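Local coordinates for protein dihydroorotase (Agrobacterium tumefaciens, PDB 2OGJ) that acts as a zinc-dependent esterase of the amidohydrolase superfamily, deacetylating acetyl-(R)-mandelate and, less efficiently, acetyl glycolate in vitro, at residues H79-G83 with G116-I121; A109-F114 with A131-S137. The contacts are given in a common frame with arbitrary orientation. Residues are numbered along the deposited sequence.

Contact 1 (H79-G83 with G116-I121). With ZN (zinc ion), chain G.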
loop_
_atom_site.group_PDB
_atom_site.type_symbol
_atom_site.label_atom_id
_atom_site.label_comp_id
_atom_site.label_asym_id
_atom_site.label_seq_id
_atom_site.Cartn_x
_atom_site.Cartn_y
_atom_site.Cartn_z
ATOM N N HIS A 79 -21.998 9.543 20.032
ATOM C CA HIS A 79 -21.689 8.220 19.521
ATOM C C HIS A 79 -22.409 7.227 20.408
ATOM O O HIS A 79 -21.928 6.850 21.479
ATOM C CB HIS A 79 -20.178 8.012 19.517
ATOM C CG HIS A 79 -19.467 8.944 18.587
ATOM N ND1 HIS A 79 -19.494 8.788 17.219
ATOM C CD2 HIS A 79 -18.794 10.096 18.816
ATOM C CE1 HIS A 79 -18.875 9.801 16.647
ATOM N NE2 HIS A 79 -18.441 10.613 17.594
ATOM N N ILE A 80 -23.577 6.819 19.930
ATOM C CA ILE A 80 -24.443 5.922 20.650
ATOM C C ILE A 80 -24.656 4.558 19.986
ATOM O O ILE A 80 -25.701 3.917 20.174
ATOM C CB ILE A 80 -25.787 6.620 20.888
ATOM C CG1 ILE A 80 -26.283 7.233 19.577
ATOM C CG2 ILE A 80 -25.626 7.723 21.963
ATOM C CD1 ILE A 80 -27.562 8.037 19.756
ATOM N N TRP A 81 -23.664 4.109 19.219
ATOM C CA TRP A 81 -23.749 2.802 18.579
ATOM C C TRP A 81 -23.156 1.829 19.603
ATOM O O TRP A 81 -22.173 1.140 19.318
ATOM C CB TRP A 81 -22.917 2.793 17.291
ATOM C CG TRP A 81 -23.249 1.694 16.294
ATOM C CD1 TRP A 81 -22.882 1.651 14.974
ATOM C CD2 TRP A 81 -23.952 0.465 16.548
ATOM N NE1 TRP A 81 -23.302 0.477 14.395
ATOM C CE2 TRP A 81 -23.958 -0.270 15.338
ATOM C CE3 TRP A 81 -24.572 -0.089 17.677
ATOM C CZ2 TRP A 81 -24.559 -1.529 15.229
ATOM C CZ3 TRP A 81 -25.172 -1.342 17.567
ATOM C CH2 TRP A 81 -25.158 -2.045 16.350
ATOM N N HIS A 82 -23.748 1.821 20.804
ATOM C CA HIS A 82 -23.332 0.980 21.927
ATOM C C HIS A 82 -23.323 -0.498 21.532
ATOM O O HIS A 82 -24.260 -1.000 20.915
ATOM C CB HIS A 82 -24.282 1.194 23.095
ATOM C CG HIS A 82 -24.085 0.222 24.213
ATOM N ND1 HIS A 82 -23.128 0.396 25.189
ATOM C CD2 HIS A 82 -24.670 -0.974 24.464
ATOM C CE1 HIS A 82 -23.130 -0.654 25.992
ATOM N NE2 HIS A 82 -24.053 -1.500 25.572
ATOM N N GLY A 83 -22.257 -1.192 21.899
ATOM C CA GLY A 83 -22.140 -2.590 21.540
ATOM C C GLY A 83 -21.668 -2.791 20.105
ATOM O O GLY A 83 -20.758 -3.581 19.870
ATOM N N GLY A 116 -28.075 -2.618 12.203
ATOM C CA GLY A 116 -27.866 -2.988 13.586
ATOM C C GLY A 116 -28.131 -1.784 14.468
ATOM O O GLY A 116 -28.748 -1.902 15.523
ATOM N N PHE A 117 -27.677 -0.616 14.039
ATOM C CA PHE A 117 -27.890 0.593 14.803
ATOM C C PHE A 117 -29.386 0.864 14.914
ATOM O O PHE A 117 -29.887 1.171 15.987
ATOM C CB PHE A 117 -27.204 1.770 14.110
ATOM C CG PHE A 117 -27.303 3.074 14.865
ATOM C CD1 PHE A 117 -26.534 3.294 16.000
ATOM C CD2 PHE A 117 -28.150 4.085 14.433
ATOM C CE1 PHE A 117 -26.603 4.493 16.694
ATOM C CE2 PHE A 117 -28.222 5.304 15.137
ATOM C CZ PHE A 117 -27.447 5.497 16.262
ATOM N N ARG A 118 -30.104 0.732 13.808
ATOM C CA ARG A 118 -31.542 0.987 13.799
ATOM C C ARG A 118 -32.322 0.105 14.771
ATOM O O ARG A 118 -33.162 0.583 15.533
ATOM C CB ARG A 118 -32.093 0.785 12.383
ATOM C CG ARG A 118 -33.553 1.220 12.210
ATOM C CD ARG A 118 -34.159 0.772 10.890
ATOM N NE ARG A 118 -34.080 -0.676 10.756
ATOM C CZ ARG A 118 -33.463 -1.294 9.753
ATOM N NH1 ARG A 118 -32.877 -0.586 8.792
ATOM N NH2 ARG A 118 -33.409 -2.616 9.721
ATOM N N GLU A 119 -32.026 -1.190 14.735
ATOM C CA GLU A 119 -32.721 -2.149 15.569
ATOM C C GLU A 119 -32.367 -2.101 17.040
ATOM O O GLU A 119 -33.257 -2.193 17.873
ATOM C CB GLU A 119 -32.491 -3.566 15.051
ATOM C CG GLU A 119 -33.434 -4.588 15.659
ATOM C CD GLU A 119 -33.105 -6.016 15.263
ATOM O OE1 GLU A 119 -33.087 -6.327 14.043
ATOM O OE2 GLU A 119 -32.870 -6.833 16.183
ATOM N N TYR A 120 -31.082 -1.969 17.368
ATOM C CA TYR A 120 -30.666 -1.930 18.776
ATOM C C TYR A 120 -30.691 -0.565 19.420
ATOM O O TYR A 120 -30.977 -0.460 20.605
ATOM C CB TYR A 120 -29.256 -2.484 18.980
ATOM C CG TYR A 120 -29.063 -3.893 18.531
ATOM C CD1 TYR A 120 -29.924 -4.906 18.961
ATOM C CD2 TYR A 120 -28.018 -4.225 17.669
ATOM C CE1 TYR A 120 -29.754 -6.217 18.543
ATOM C CE2 TYR A 120 -27.835 -5.536 17.240
ATOM C CZ TYR A 120 -28.711 -6.529 17.680
ATOM O OH TYR A 120 -28.554 -7.827 17.247
ATOM N N ILE A 121 -30.381 0.482 18.665
ATOM C CA ILE A 121 -30.355 1.817 19.259
ATOM C C ILE A 121 -31.546 2.723 18.959
ATOM O O ILE A 121 -32.158 3.260 19.876
ATOM C CB ILE A 121 -29.063 2.568 18.871
ATOM C CG1 ILE A 121 -27.853 1.673 19.139
ATOM C CG2 ILE A 121 -28.957 3.864 19.657
ATOM C CD1 ILE A 121 -27.774 1.140 20.564
HETATM ZN ZN ZN G . -17.074 12.232 17.005
#
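Residues 79-83 run as an irregular loop just beyond strand 77-78 and pass one flank of helix 114-122, represented here by 116-121; the backbones come closest at Trp81 and Phe117, whose CA atoms lie 6.0 Å apart. Trp81 is the centre of an inverse gamma turn, closed by a weak bond from His82 N to Ile80 O (2.9 Å); its CA-to-CB bond runs sideways, and the indole reaches the helix. No hydrogen bond joins the segments, so the fit is one of shape. Phe117 sits over one face of the indole: its ring edge meets the five-membered ring of Trp81 in an edge-to-face pair, centroids 5.2 Å apart and planes at 71°, and its CB makes a CH-pi contact 4.1 Å from the same centroid. The six-membered ring of the indole touches the helix backbone, Trp81 CH2 3.5 Å from Gly116 C and Trp81 CZ2 3.5 Å from Phe117 N; a CB on Gly116 would come within 3.1 Å of Trp81 CZ2, a tight fit. Tyr120 CD2 meets Trp81 CH2 edge-on at 3.8 Å. Beside this, Ile80 CG1 packs against Phe117 CZ (3.9 Å), and Ile80 O lies 3.3 Å from Ile121 CG1. His79 points away from the helix and binds zinc through NE2 at 2.2 Å, in a site completed by His77, Asp291 and the carboxylated Lys175. His82 NE2 and His82 O hydrogen-bond to Glu119 OE1 and Tyr120 OH, respectively, of the second subunit. Apolar and aromatic packing thus seats the loop on a barrel helix immediately after a metal ligand, with His79 facing the zinc and His82 bonding the second subunit.

Contact 2 (A109-F114 with A131-S137)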
loop_
_atom_site.group_PDB
_atom_site.type_symbol
_atom_site.label_atom_id
_atom_site.label_comp_id
_atom_site.label_asym_id
_atom_site.label_seq_id
_atom_site.Cartn_x
_atom_site.Cartn_y
_atom_site.Cartn_z
ATOM N N ALA A 109 -21.785 4.281 12.721
ATOM C CA ALA A 109 -22.081 3.176 11.829
ATOM C C ALA A 109 -21.921 3.589 10.363
ATOM O O ALA A 109 -22.106 4.758 10.023
ATOM C CB ALA A 109 -23.498 2.668 12.064
ATOM N N GLY A 110 -21.562 2.617 9.519
ATOM C CA GLY A 110 -21.416 2.854 8.092
ATOM C C GLY A 110 -22.542 2.096 7.407
ATOM O O GLY A 110 -23.542 1.785 8.043
ATOM N N GLU A 111 -22.428 1.789 6.127
ATOM C CA GLU A 111 -23.512 1.041 5.518
ATOM C C GLU A 111 -23.497 -0.412 5.998
ATOM O O GLU A 111 -24.530 -1.063 6.041
ATOM C CB GLU A 111 -23.458 1.126 3.978
ATOM C CG GLU A 111 -22.110 0.830 3.312
ATOM C CD GLU A 111 -21.726 -0.650 3.324
ATOM O OE1 GLU A 111 -22.619 -1.503 3.123
ATOM O OE2 GLU A 111 -20.527 -0.963 3.513
ATOM N N ALA A 112 -22.329 -0.906 6.389
ATOM C CA ALA A 112 -22.195 -2.284 6.852
ATOM C C ALA A 112 -23.140 -2.674 8.009
ATOM O O ALA A 112 -23.898 -3.643 7.892
ATOM C CB ALA A 112 -20.730 -2.577 7.243
ATOM N N ASN A 113 -23.097 -1.950 9.126
ATOM C CA ASN A 113 -23.978 -2.308 10.231
ATOM C C ASN A 113 -24.971 -1.258 10.686
ATOM O O ASN A 113 -25.270 -1.181 11.869
ATOM C CB ASN A 113 -23.181 -2.824 11.451
ATOM C CG ASN A 113 -22.301 -1.763 12.102
ATOM O OD1 ASN A 113 -22.319 -0.584 11.739
ATOM N ND2 ASN A 113 -21.521 -2.191 13.089
ATOM N N PHE A 114 -25.512 -0.466 9.763
ATOM C CA PHE A 114 -26.485 0.534 10.166
ATOM C C PHE A 114 -27.800 -0.128 10.579
ATOM O O PHE A 114 -28.491 0.364 11.473
ATOM C CB PHE A 114 -26.771 1.553 9.051
ATOM C CG PHE A 114 -27.752 2.627 9.465
ATOM C CD1 PHE A 114 -27.317 3.764 10.149
ATOM C CD2 PHE A 114 -29.123 2.458 9.256
ATOM C CE1 PHE A 114 -28.231 4.721 10.625
ATOM C CE2 PHE A 114 -30.052 3.398 9.725
ATOM C CZ PHE A 114 -29.610 4.538 10.414
ATOM N N ALA A 131 -29.115 9.758 12.564
ATOM C CA ALA A 131 -27.713 9.450 12.399
ATOM C C ALA A 131 -27.107 9.954 11.102
ATOM O O ALA A 131 -27.771 10.048 10.066
ATOM C CB ALA A 131 -27.514 7.937 12.493
ATOM N N PHE A 132 -25.830 10.293 11.184
ATOM C CA PHE A 132 -25.069 10.700 10.020
ATOM C C PHE A 132 -24.419 9.377 9.630
ATOM O O PHE A 132 -23.835 8.703 10.477
ATOM C CB PHE A 132 -23.978 11.712 10.395
ATOM C CG PHE A 132 -24.468 13.133 10.539
ATOM C CD1 PHE A 132 -24.607 13.955 9.427
ATOM C CD2 PHE A 132 -24.759 13.655 11.804
ATOM C CE1 PHE A 132 -25.028 15.287 9.577
ATOM C CE2 PHE A 132 -25.182 14.988 11.969
ATOM C CZ PHE A 132 -25.317 15.803 10.863
ATOM N N LEU A 133 -24.553 8.974 8.373
ATOM C CA LEU A 133 -23.941 7.734 7.930
ATOM C C LEU A 133 -22.481 8.026 7.592
ATOM O O LEU A 133 -22.162 8.981 6.886
ATOM C CB LEU A 133 -24.659 7.185 6.701
ATOM C CG LEU A 133 -24.315 5.747 6.278
ATOM C CD1 LEU A 133 -24.703 4.790 7.387
ATOM C CD2 LEU A 133 -25.045 5.397 4.959
ATOM N N ASN A 134 -21.585 7.203 8.117
ATOM C CA ASN A 134 -20.170 7.380 7.853
ATOM C C ASN A 134 -19.891 7.016 6.396
ATOM O O ASN A 134 -20.491 6.089 5.862
ATOM C CB ASN A 134 -19.342 6.497 8.783
ATOM C CG ASN A 134 -17.910 6.957 8.890
ATOM O OD1 ASN A 134 -17.233 7.170 7.891
ATOM N ND2 ASN A 134 -17.438 7.112 10.111
ATOM N N LEU A 135 -18.991 7.772 5.766
ATOM C CA LEU A 135 -18.604 7.560 4.374
ATOM C C LEU A 135 -17.920 6.198 4.313
ATOM O O LEU A 135 -18.033 5.474 3.317
ATOM C CB LEU A 135 -17.632 8.656 3.924
ATOM C CG LEU A 135 -17.520 9.040 2.451
ATOM C CD1 LEU A 135 -16.093 9.380 2.147
ATOM C CD2 LEU A 135 -17.960 7.918 1.572
ATOM N N GLY A 136 -17.212 5.868 5.389
ATOM C CA GLY A 136 -16.528 4.590 5.482
ATOM C C GLY A 136 -17.508 3.482 5.852
ATOM O O GLY A 136 -18.434 3.708 6.616
ATOM N N SER A 137 -17.308 2.283 5.315
ATOM C CA SER A 137 -18.203 1.161 5.564
ATOM C C SER A 137 -18.233 0.619 7.000
ATOM O O SER A 137 -19.302 0.416 7.574
ATOM C CB SER A 137 -17.862 0.017 4.603
ATOM O OG SER A 137 -18.189 0.350 3.272
HETATM O O HOH W 1 -24.072 6.519 12.295
#
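This is a mixed contact of backbone and side-chain hydrogen bonds with apolar packing, set in the TIM barrel between the loop leading from strand 100-106 into helix 114-122 and the end of the next parallel strand, 128-132, with the loop after it. Asn134 N donates to Ala109 O (3.1 Å, 168°), while water 1 accepts from Ala109 N (3.2 Å) and lies 2.9 Å from Phe132 O, bridging the two backbones. Closest approach is at Gly110 and Ser137, CA atoms 4.4 Å apart. Here Gly110 CA makes CA-H...O contacts to Gly136 O (3.4 Å) and Ser137 O (3.3 Å); a CB would clash with both carbonyls. Ser137 OG donates to Glu111 OE2 (2.7 Å), and that carboxylate also forms a salt bridge with Arg145 of the second subunit. An Asx turn, Gly136 N to Asn134 OD1 (2.8 Å), shapes the second loop. On the apolar side Phe114 CE1 meets Ala131 CB (3.8 Å) at the ring edge, and Phe114 CD1 touches Leu133 CD1 (3.9 Å). A direct backbone bond and a water bridge therefore tie the two segments together, a missing side chain allows their close approach, and the Glu111 carboxylate, held by Ser137, extends the polar network to the second subunit.

The two contacts interleave along the chain, and their centres lie 11 Å apart. They meet at Trp81: its NE1 is 3.0 Å from Asn113 OD1, a probable hydrogen bond, and its CD1 packs 3.1 Å from Ala109 CB. A second junction is Phe117 CE2 against Ala131 CB at 3.8 Å, where helix 114-122 covers strand 128-132, the next strand in the chain. Contact 1 includes the zinc ligand His79 itself; in contact 2 the side chain of Asn134 comes within about 7 Å of that of His79 and about 9 Å of a zinc. Both contacts also reach the second subunit, so this region lies between the metal centre and the subunit interface.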